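Local coordinates for ribose 5-phosphate isomerase, putative (Trypanosoma brucei brucei, PDB 6FXS), which probably interconverts ribose 5-phosphate and ribulose 5-phosphate as an RpiB-type isomerase, at residues Arg45-Glu50 with Ile143-Leu148; Pro35-Ile40 with Pro53-Pro58; Arg75-Gly80 with Asp124-Cys129; Thr150-Ser153 with His158-Arg161. One frame throughout, in Å; residues are numbered along the deposited sequence.

Overall arrangement
Three of the four contacts are built around the parallel sheet of a Rossmann-like domain, and the fourth lies at its margin. Contacts 1 and 2 share helix 37-46, one at each end, with centres about 14 Å apart. Contact 3 belongs to the other face of the sheet but is bridged to contact 1 by Phe147, whose CE1 lies 3.7 Å from Val128 CB. The loop of contact 4 follows helix 137-149 of contact 1, and Tyr152 CD1 there packs 3.5 Å from Asp124 CB of contact 3. Contact 4 holds the sulfate, at a place consistent with the substrate-phosphate site; its centre is about 28 Å from that of contact 2, on the opposite side of the chain's centre.

Contact 1 of 4, residues Arg45-Glu50 with Ile143-Leu148; sequences REAGEE and IIMTFL
The Glu46 carboxylate is held by a salt bridge from its OE1 to NH2 of Arg141, a residue one turn of helix before Met145, so the charged end of Glu46 is anchored to the same helix that its backbone touches. Its carbonyl O meets the methyl of Met145, with Glu46 O 3.4 Å from Met145 CE. The thioether reaches that place by running straight through CG and SD and then bending at chi3 (66°), which folds CE back over the Glu46 carbonyl. Beside it, Glu46 CB lies 4.2 Å from Met145 SD, a looser contact.

Ala47 forms the apolar centre. Its methyl points into helix 137-149 between two residues one turn apart: CB is 3.6 Å from Leu148 CD1 on one flank and 4.1 Å from Met145 CG on the other. With so short a side chain at this position the backbones come very close, Ala47 CA standing 4.6 Å from Met145 CA. Both helices lie on the same face of the parallel sheet in this Rossmann-like alpha/beta fold, and the same pairing continues down the interface through Ile144 on Ile40 and Leu148 on Val44. Beneath it, Leu148 and Phe147 rest on Val84 of strand 84-89.

At Gly48, whose phi is positive, the chain leaves the helix and turns toward strand 51-55. The carbonyl O of Ala47, just before that turn, accepts a hydrogen bond from NE2 of Gln149, a second polar tie from this end of the helix to helix 137-149.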
# COMPACT_ATOMS: atom_id res chain seq x y z
N ARG B 45 -15.30 -9.30 16.21
CA ARG B 45 -15.62 -10.49 17.03
C ARG B 45 -14.55 -11.55 16.75
O ARG B 45 -14.12 -12.26 17.65
CB ARG B 45 -17.03 -11.06 16.68
CG ARG B 45 -18.16 -10.09 16.93
CD ARG B 45 -19.53 -10.77 16.97
NE ARG B 45 -20.19 -10.22 18.15
CZ ARG B 45 -19.95 -10.64 19.40
NH1 ARG B 45 -19.12 -11.66 19.67
NH2 ARG B 45 -20.59 -10.03 20.42
N GLU B 46 -14.05 -11.63 15.52
CA GLU B 46 -12.91 -12.53 15.29
C GLU B 46 -11.61 -12.17 15.98
O GLU B 46 -10.78 -13.04 16.19
CB GLU B 46 -12.63 -12.62 13.83
CG GLU B 46 -13.68 -13.31 13.03
CD GLU B 46 -13.11 -13.51 11.63
OE1 GLU B 46 -12.33 -14.49 11.41
OE2 GLU B 46 -13.36 -12.64 10.78
N ALA B 47 -11.43 -10.91 16.38
CA ALA B 47 -10.21 -10.51 17.04
C ALA B 47 -10.12 -11.16 18.42
O ALA B 47 -9.04 -11.26 18.96
CB ALA B 47 -10.12 -9.00 17.19
N GLY B 48 -11.26 -11.53 19.02
CA GLY B 48 -11.26 -12.29 20.31
C GLY B 48 -12.58 -12.11 21.04
O GLY B 48 -13.33 -11.13 20.83
N GLU B 49 -12.87 -13.05 21.92
CA GLU B 49 -14.12 -13.06 22.70
C GLU B 49 -14.33 -11.87 23.60
O GLU B 49 -15.42 -11.47 23.77
CB GLU B 49 -14.21 -14.33 23.53
CG GLU B 49 -14.56 -15.53 22.66
CD GLU B 49 -15.71 -16.35 23.25
OE1 GLU B 49 -15.54 -16.88 24.39
OE2 GLU B 49 -16.76 -16.45 22.58
N GLU B 50 -13.26 -11.28 24.12
CA GLU B 50 -13.40 -10.05 24.93
C GLU B 50 -13.98 -8.79 24.19
O GLU B 50 -14.45 -7.86 24.85
CB GLU B 50 -12.06 -9.71 25.61
CG GLU B 50 -10.95 -9.12 24.73
CD GLU B 50 -10.08 -10.15 24.05
OE1 GLU B 50 -10.58 -11.20 23.55
OE2 GLU B 50 -8.86 -9.93 24.05
N ILE B 143 -5.97 -5.61 9.68
CA ILE B 143 -5.69 -4.39 10.40
C ILE B 143 -6.52 -4.37 11.72
O ILE B 143 -6.00 -4.05 12.78
CB ILE B 143 -6.04 -3.10 9.56
CG1 ILE B 143 -5.04 -2.88 8.37
CG2 ILE B 143 -6.13 -1.85 10.45
CD1 ILE B 143 -5.62 -2.03 7.22
N ILE B 144 -7.82 -4.65 11.63
CA ILE B 144 -8.71 -4.59 12.79
C ILE B 144 -8.27 -5.58 13.88
O ILE B 144 -8.09 -5.23 15.06
CB ILE B 144 -10.19 -4.77 12.34
CG1 ILE B 144 -10.68 -3.48 11.72
CG2 ILE B 144 -11.07 -5.19 13.53
CD1 ILE B 144 -11.85 -3.65 10.80
N MET B 145 -7.98 -6.78 13.45
CA MET B 145 -7.54 -7.81 14.40
C MET B 145 -6.24 -7.41 15.07
O MET B 145 -6.06 -7.60 16.30
CB MET B 145 -7.44 -9.20 13.75
CG MET B 145 -8.84 -9.69 13.31
SD MET B 145 -8.86 -11.30 12.49
CE MET B 145 -8.35 -12.40 13.83
N THR B 146 -5.32 -6.86 14.25
CA THR B 146 -4.00 -6.49 14.73
C THR B 146 -4.17 -5.29 15.69
O THR B 146 -3.57 -5.22 16.76
CB THR B 146 -3.06 -6.13 13.54
OG1 THR B 146 -2.97 -7.27 12.71
CG2 THR B 146 -1.67 -5.77 13.99
N PHE B 147 -4.96 -4.31 15.26
CA PHE B 147 -5.14 -3.12 16.07
C PHE B 147 -5.69 -3.50 17.48
O PHE B 147 -5.32 -2.94 18.50
CB PHE B 147 -6.06 -2.15 15.35
CG PHE B 147 -6.08 -0.78 15.92
CD1 PHE B 147 -5.10 0.15 15.58
CD2 PHE B 147 -7.04 -0.41 16.84
CE1 PHE B 147 -5.15 1.43 16.03
CE2 PHE B 147 -7.08 0.89 17.35
CZ PHE B 147 -6.13 1.81 16.97
N LEU B 148 -6.64 -4.42 17.50
CA LEU B 148 -7.32 -4.78 18.76
C LEU B 148 -6.44 -5.64 19.62
O LEU B 148 -6.52 -5.51 20.84
CB LEU B 148 -8.61 -5.53 18.48
CG LEU B 148 -9.73 -4.69 17.87
CD1 LEU B 148 -10.94 -5.52 17.46
CD2 LEU B 148 -10.10 -3.56 18.77

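Contact 2 of 4, residues Pro35-Ile40 with Pro53-Pro58; sequences PIHESI and PVYIGP
A beta-alpha-beta unit made of strand 23-29, helix 37-46 and strand 51-55 is closed near the surface by two stacked aromatic rings, His37 from the first turn of the helix and Tyr55 of strand 51-55. The rings form an offset stack, nearly parallel at 11°, with centroids 4.2 Å apart. Overlap is greatest at one side of the imidazole, where His37 CD2 sits 3.3 Å from Tyr55 CE2, while His37 CG lies over the phenol carbon, 3.5 Å from Tyr55 CZ. The histidine CB also takes part, 3.6 Å from Tyr55 CE1.

His37 CG is placed between the backbone N and the carbonyl carbon (chi1 81°), a crowded position that lays the imidazole across the tyrosine instead of along the helix. Its ND1 is hydrogen-bonded to the carbonyl O of Phe34, which fixes the rotation of the ring, and the Phe34 ring stacks on it as well. Over the face opposite Tyr55 lies Glu38 CG.

Tyr55 is held from its other side too. On the face turned from His37, Gly57 N stands over the ring centre, 3.7 Å above the plane. The hydroxyl donates to the turn beyond the strand: Tyr55 OH to Pro58 O is 2.7 Å, directed at a carbonyl lone pair in plane. The cis peptide between Gly57 and Pro58 belongs to this same turn. Inward, Tyr55 packs on Ile27 and Ala29 of strand 23-29 and Ile40 covers Ile86 and Val88 of strand 84-89, whereas Ile56 turns to helix 66-78 on the other side of the sheet.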
# COMPACT_ATOMS: atom_id res chain seq x y z
N PRO B 35 -21.71 0.13 3.31
CA PRO B 35 -21.91 -1.24 2.74
C PRO B 35 -21.02 -2.32 3.31
O PRO B 35 -21.35 -3.46 3.12
CB PRO B 35 -21.62 -1.07 1.25
CG PRO B 35 -21.90 0.37 1.01
CD PRO B 35 -21.49 1.12 2.25
N ILE B 36 -19.91 -2.01 4.02
CA ILE B 36 -19.09 -3.11 4.53
C ILE B 36 -19.14 -3.24 6.05
O ILE B 36 -18.34 -4.00 6.60
CB ILE B 36 -17.60 -3.01 4.03
CG1 ILE B 36 -16.93 -1.73 4.53
CG2 ILE B 36 -17.54 -3.23 2.48
CD1 ILE B 36 -15.42 -1.78 4.61
N HIS B 37 -20.03 -2.47 6.73
CA HIS B 37 -19.99 -2.38 8.17
C HIS B 37 -20.26 -3.70 8.85
O HIS B 37 -19.67 -3.97 9.93
CB HIS B 37 -20.92 -1.30 8.72
CG HIS B 37 -22.35 -1.73 8.81
ND1 HIS B 37 -23.22 -1.64 7.74
CD2 HIS B 37 -23.04 -2.32 9.82
CE1 HIS B 37 -24.39 -2.13 8.11
NE2 HIS B 37 -24.31 -2.54 9.36
N GLU B 38 -21.03 -4.57 8.23
CA GLU B 38 -21.29 -5.90 8.83
C GLU B 38 -20.04 -6.76 8.84
O GLU B 38 -19.82 -7.48 9.82
CB GLU B 38 -22.46 -6.65 8.18
CG GLU B 38 -23.79 -5.94 8.49
CD GLU B 38 -25.00 -6.51 7.75
OE1 GLU B 38 -24.87 -7.47 6.99
OE2 GLU B 38 -26.11 -5.96 7.95
N SER B 39 -19.24 -6.68 7.77
CA SER B 39 -17.93 -7.37 7.77
C SER B 39 -17.03 -6.74 8.90
O SER B 39 -16.36 -7.44 9.59
CB SER B 39 -17.30 -7.29 6.36
OG SER B 39 -16.90 -5.93 6.10
N ILE B 40 -17.07 -5.44 9.11
CA ILE B 40 -16.23 -4.82 10.15
C ILE B 40 -16.60 -5.36 11.56
O ILE B 40 -15.73 -5.71 12.37
CB ILE B 40 -16.43 -3.31 10.21
CG1 ILE B 40 -16.11 -2.61 8.87
CG2 ILE B 40 -15.61 -2.71 11.35
CD1 ILE B 40 -14.75 -2.90 8.27
N PRO B 53 -18.48 -5.36 19.77
CA PRO B 53 -18.72 -4.26 18.85
C PRO B 53 -19.97 -3.49 19.17
O PRO B 53 -21.01 -4.11 19.39
CB PRO B 53 -18.88 -4.98 17.50
CG PRO B 53 -19.32 -6.37 17.83
CD PRO B 53 -18.78 -6.68 19.18
N VAL B 54 -19.90 -2.17 19.11
CA VAL B 54 -21.05 -1.33 19.21
C VAL B 54 -21.11 -0.45 17.97
O VAL B 54 -20.47 0.65 17.91
CB VAL B 54 -20.95 -0.45 20.50
CG1 VAL B 54 -22.22 0.32 20.71
CG2 VAL B 54 -20.54 -1.24 21.74
N TYR B 55 -21.85 -0.89 16.95
CA TYR B 55 -22.00 -0.10 15.70
C TYR B 55 -22.99 1.04 15.89
O TYR B 55 -24.15 0.77 16.16
CB TYR B 55 -22.48 -0.99 14.55
CG TYR B 55 -22.58 -0.23 13.22
CD1 TYR B 55 -21.43 0.35 12.64
CD2 TYR B 55 -23.80 -0.14 12.51
CE1 TYR B 55 -21.49 1.05 11.45
CE2 TYR B 55 -23.88 0.55 11.32
CZ TYR B 55 -22.70 1.14 10.77
OH TYR B 55 -22.72 1.87 9.61
N ILE B 56 -22.57 2.30 15.73
CA ILE B 56 -23.38 3.43 16.06
C ILE B 56 -23.97 4.11 14.84
O ILE B 56 -24.55 5.17 14.98
CB ILE B 56 -22.71 4.51 16.98
CG1 ILE B 56 -21.41 5.06 16.40
CG2 ILE B 56 -22.46 4.00 18.41
CD1 ILE B 56 -21.51 5.87 15.15
N GLY B 57 -23.78 3.55 13.66
CA GLY B 57 -24.45 4.07 12.45
C GLY B 57 -23.45 4.53 11.37
O GLY B 57 -22.22 4.47 11.62
N PRO B 58 -23.93 4.93 10.17
CA PRO B 58 -25.36 4.96 9.85
C PRO B 58 -25.98 3.59 9.56
O PRO B 58 -25.31 2.55 9.34
CB PRO B 58 -25.43 5.89 8.62
CG PRO B 58 -24.10 5.64 7.91
CD PRO B 58 -23.11 5.18 8.95

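Contact 3 of 4, residues Arg75-Gly80 with Asp124-Cys129; sequences RMVARG and DANVVC
Val77 puts both of its methyl groups against the entry to strand 127-131. CG1 touches the root of Asn126, 3.9 Å from Asn126 CB, and continues alongside its amide, with Val77 CG1 4.0 Å from Asn126 CG. The other branch meets a second valine more loosely, Val77 CG2 being 4.4 Å from Val127 CG2. The chi1 of Val77 (172°) sets CG1 anti to the backbone N, toward Asn126, and leaves CG2 to Val127; the two methyls thus cover successive residues, Asn126 before the strand and Val127 in it.

The polar atoms of Asn126 are engaged on another segment. OD1 accepts from the backbone N of Arg106, and ND2 donates to the carbonyl O of Gly104; together these two bonds fix the amide against the chain leading into strand 107-109. Ile105, between those partners, also packs on Val77, while Val127 is backed by Leu87 and Ala107 of the strands beside its own.

Farther out, the helix carrying Val77 ends in a Schellman motif, in which Gly80, with positive phi, bonds back into the last turn (Gly80 N to Val77 O, 3.0 Å). The result is the C-terminal end of helix 66-78 resting on the entry and first residue of a parallel strand, an arrangement typical of the three-layer alpha/beta/alpha sandwich of Rossmann-like folds.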
# COMPACT_ATOMS: atom_id res chain seq x y z
N ARG B 75 -15.89 10.81 20.77
CA ARG B 75 -16.37 11.30 22.10
C ARG B 75 -16.65 10.16 23.05
O ARG B 75 -16.31 10.26 24.23
CB ARG B 75 -17.60 12.22 21.94
CG ARG B 75 -17.12 13.55 21.45
CD ARG B 75 -18.23 14.47 21.07
NE ARG B 75 -17.62 15.74 20.60
CZ ARG B 75 -18.13 16.50 19.64
NH1 ARG B 75 -19.25 16.13 19.01
NH2 ARG B 75 -17.54 17.64 19.30
N MET B 76 -17.17 9.07 22.52
CA MET B 76 -17.43 7.86 23.32
C MET B 76 -16.17 7.28 23.93
O MET B 76 -16.12 6.89 25.12
CB MET B 76 -18.09 6.78 22.48
CG MET B 76 -19.54 7.02 22.14
SD MET B 76 -20.29 5.72 21.06
CE MET B 76 -20.31 4.36 22.23
N VAL B 77 -15.15 7.18 23.09
CA VAL B 77 -13.89 6.63 23.53
C VAL B 77 -13.27 7.60 24.53
O VAL B 77 -12.82 7.17 25.56
CB VAL B 77 -12.96 6.33 22.33
CG1 VAL B 77 -11.56 5.95 22.79
CG2 VAL B 77 -13.55 5.25 21.45
N ALA B 78 -13.30 8.90 24.28
CA ALA B 78 -12.66 9.87 25.16
C ALA B 78 -13.34 9.98 26.52
O ALA B 78 -12.69 10.31 27.50
CB ALA B 78 -12.69 11.25 24.54
N ARG B 79 -14.65 9.75 26.55
CA ARG B 79 -15.38 9.80 27.79
C ARG B 79 -15.33 8.47 28.48
O ARG B 79 -15.89 8.34 29.55
CB ARG B 79 -16.86 10.17 27.53
CG ARG B 79 -16.98 11.64 27.19
CD ARG B 79 -18.34 12.00 26.62
NE ARG B 79 -18.24 13.38 26.13
CZ ARG B 79 -19.11 13.99 25.32
NH1 ARG B 79 -20.15 13.35 24.82
NH2 ARG B 79 -18.90 15.25 24.97
N GLY B 80 -14.75 7.44 27.88
CA GLY B 80 -14.75 6.12 28.52
C GLY B 80 -16.07 5.33 28.39
O GLY B 80 -16.24 4.30 29.02
N ASP B 124 -0.11 4.36 20.96
CA ASP B 124 -1.22 3.86 21.79
C ASP B 124 -2.56 4.33 21.23
O ASP B 124 -3.38 4.91 21.93
CB ASP B 124 -1.06 4.37 23.20
CG ASP B 124 -1.95 3.61 24.24
OD1 ASP B 124 -2.46 2.51 24.01
OD2 ASP B 124 -2.06 4.17 25.31
N ALA B 125 -2.71 4.18 19.95
CA ALA B 125 -3.85 4.70 19.25
C ALA B 125 -5.14 4.01 19.85
O ALA B 125 -5.16 2.78 20.07
CB ALA B 125 -3.75 4.46 17.76
N ASN B 126 -6.15 4.83 20.07
CA ASN B 126 -7.46 4.38 20.59
C ASN B 126 -8.62 4.38 19.54
O ASN B 126 -9.72 3.93 19.85
CB ASN B 126 -7.80 5.10 21.93
CG ASN B 126 -7.74 6.59 21.87
OD1 ASN B 126 -7.75 7.21 20.77
ND2 ASN B 126 -7.72 7.22 23.05
N VAL B 127 -8.40 4.91 18.33
CA VAL B 127 -9.30 4.86 17.22
C VAL B 127 -8.46 4.49 15.94
O VAL B 127 -7.39 5.06 15.74
CB VAL B 127 -10.02 6.21 17.00
CG1 VAL B 127 -10.94 6.17 15.79
CG2 VAL B 127 -10.78 6.62 18.26
N VAL B 128 -8.89 3.47 15.21
CA VAL B 128 -8.31 3.12 13.91
C VAL B 128 -9.23 3.63 12.79
O VAL B 128 -10.46 3.43 12.85
CB VAL B 128 -8.03 1.62 13.78
CG1 VAL B 128 -9.29 0.78 13.91
CG2 VAL B 128 -7.30 1.32 12.48
N CYS B 129 -8.66 4.28 11.77
CA CYS B 129 -9.46 4.81 10.68
C CYS B 129 -9.07 4.08 9.42
O CYS B 129 -7.83 3.78 9.18
CB CYS B 129 -9.22 6.30 10.54
SG CYS B 129 -9.57 7.27 12.02

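Contact 4 of 4, residues Thr150-Ser153 with His158-Arg161; sequences TPYS and HTQR. With SO4 (sulfate ion), chain C.
Tyr152 has its CG anti to the backbone N (chi1 178°), which sends the phenol straight out from the loop toward helix 156-169. Thr159 turns its OG1 back to meet it, anti to its own carbonyl carbon. Tyr152 OH and Thr159 OG1 are joined by a 2.7 Å hydrogen bond, made in the plane of the phenol ring and at its edge. The hydroxyl also nestles against His158, the residue before Thr159, with Tyr152 OH lying 3.3 Å from His158 CB.

Nearer the loop, Ser153 OG comes to the edge of the imidazole, 3.6 Å from His158 CD2, but its main polar partner is Glu155. The His158 ring is stacked on His122.

One turn along, Arg161 extends its guanidinium to a sulfate ion in a two-pronged grip. Arg161 NH1 donates to sulfate O2 at 2.8 Å (167°), and Arg161 NH2 to sulfate O3 at 2.9 Å (175°). NE meanwhile forms a salt bridge with an acidic side chain of a neighbouring subunit. Arg157 and groups from a neighbouring chain also bind the sulfate, probably from the crystallisation liquor; this arginine-rich setting is consistent with the substrate-phosphate site of RpiB isomerases, formed between subunits.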
# COMPACT_ATOMS: atom_id res chain seq x y z
N THR B 150 -2.98 -5.82 19.55
CA THR B 150 -1.65 -5.29 19.85
C THR B 150 -1.65 -4.35 21.01
O THR B 150 -2.41 -3.35 21.03
CB THR B 150 -1.03 -4.66 18.56
OG1 THR B 150 -0.98 -5.63 17.47
CG2 THR B 150 0.34 -4.13 18.85
N PRO B 151 -0.74 -4.56 21.97
CA PRO B 151 -0.62 -3.67 23.13
C PRO B 151 0.32 -2.46 22.82
O PRO B 151 1.07 -2.50 21.82
CB PRO B 151 0.03 -4.58 24.22
CG PRO B 151 0.95 -5.46 23.36
CD PRO B 151 0.09 -5.78 22.13
N TYR B 152 0.22 -1.43 23.64
CA TYR B 152 1.14 -0.33 23.68
C TYR B 152 2.50 -0.85 24.17
O TYR B 152 2.53 -1.73 25.01
CB TYR B 152 0.63 0.74 24.64
CG TYR B 152 1.56 1.94 24.81
CD1 TYR B 152 2.01 2.69 23.70
CD2 TYR B 152 1.88 2.39 26.08
CE1 TYR B 152 2.80 3.80 23.86
CE2 TYR B 152 2.70 3.49 26.25
CZ TYR B 152 3.15 4.24 25.13
OH TYR B 152 3.95 5.40 25.36
N SER B 153 3.61 -0.41 23.57
CA SER B 153 4.95 -0.94 23.99
C SER B 153 5.36 -0.61 25.45
O SER B 153 6.16 -1.33 26.03
CB SER B 153 6.07 -0.54 23.03
OG SER B 153 6.44 0.78 23.38
N HIS B 158 8.00 7.05 24.15
CA HIS B 158 6.68 7.25 23.46
C HIS B 158 5.72 7.91 24.41
O HIS B 158 4.98 8.83 24.03
CB HIS B 158 6.11 5.94 22.91
CG HIS B 158 7.06 5.22 22.04
ND1 HIS B 158 7.68 5.83 20.96
CD2 HIS B 158 7.60 3.97 22.13
CE1 HIS B 158 8.57 5.01 20.44
NE2 HIS B 158 8.54 3.87 21.13
N THR B 159 5.73 7.49 25.68
CA THR B 159 4.85 8.15 26.64
C THR B 159 5.08 9.68 26.68
O THR B 159 4.12 10.42 26.71
CB THR B 159 4.97 7.52 28.03
OG1 THR B 159 4.57 6.15 27.89
CG2 THR B 159 3.97 8.23 29.02
N GLN B 160 6.32 10.13 26.75
CA GLN B 160 6.61 11.58 26.75
C GLN B 160 6.09 12.28 25.50
O GLN B 160 5.62 13.39 25.57
CB GLN B 160 8.11 11.82 26.88
CG GLN B 160 8.56 11.63 28.31
CD GLN B 160 10.03 11.93 28.52
OE1 GLN B 160 10.67 11.25 29.32
NE2 GLN B 160 10.56 12.96 27.84
N ARG B 161 6.21 11.62 24.37
CA ARG B 161 5.62 12.13 23.12
C ARG B 161 4.13 12.30 23.24
O ARG B 161 3.57 13.36 22.92
CB ARG B 161 6.03 11.24 21.93
CG ARG B 161 7.48 11.43 21.62
CD ARG B 161 8.14 10.32 20.87
NE ARG B 161 9.61 10.46 20.97
CZ ARG B 161 10.46 9.51 20.59
NH1 ARG B 161 10.00 8.38 20.11
NH2 ARG B 161 11.76 9.67 20.68
S SO4 C . 12.93 6.27 19.02
O1 SO4 C . 13.07 6.22 17.56
O2 SO4 C . 11.47 6.19 19.15
O3 SO4 C . 13.46 7.48 19.72
O4 SO4 C . 13.71 5.20 19.73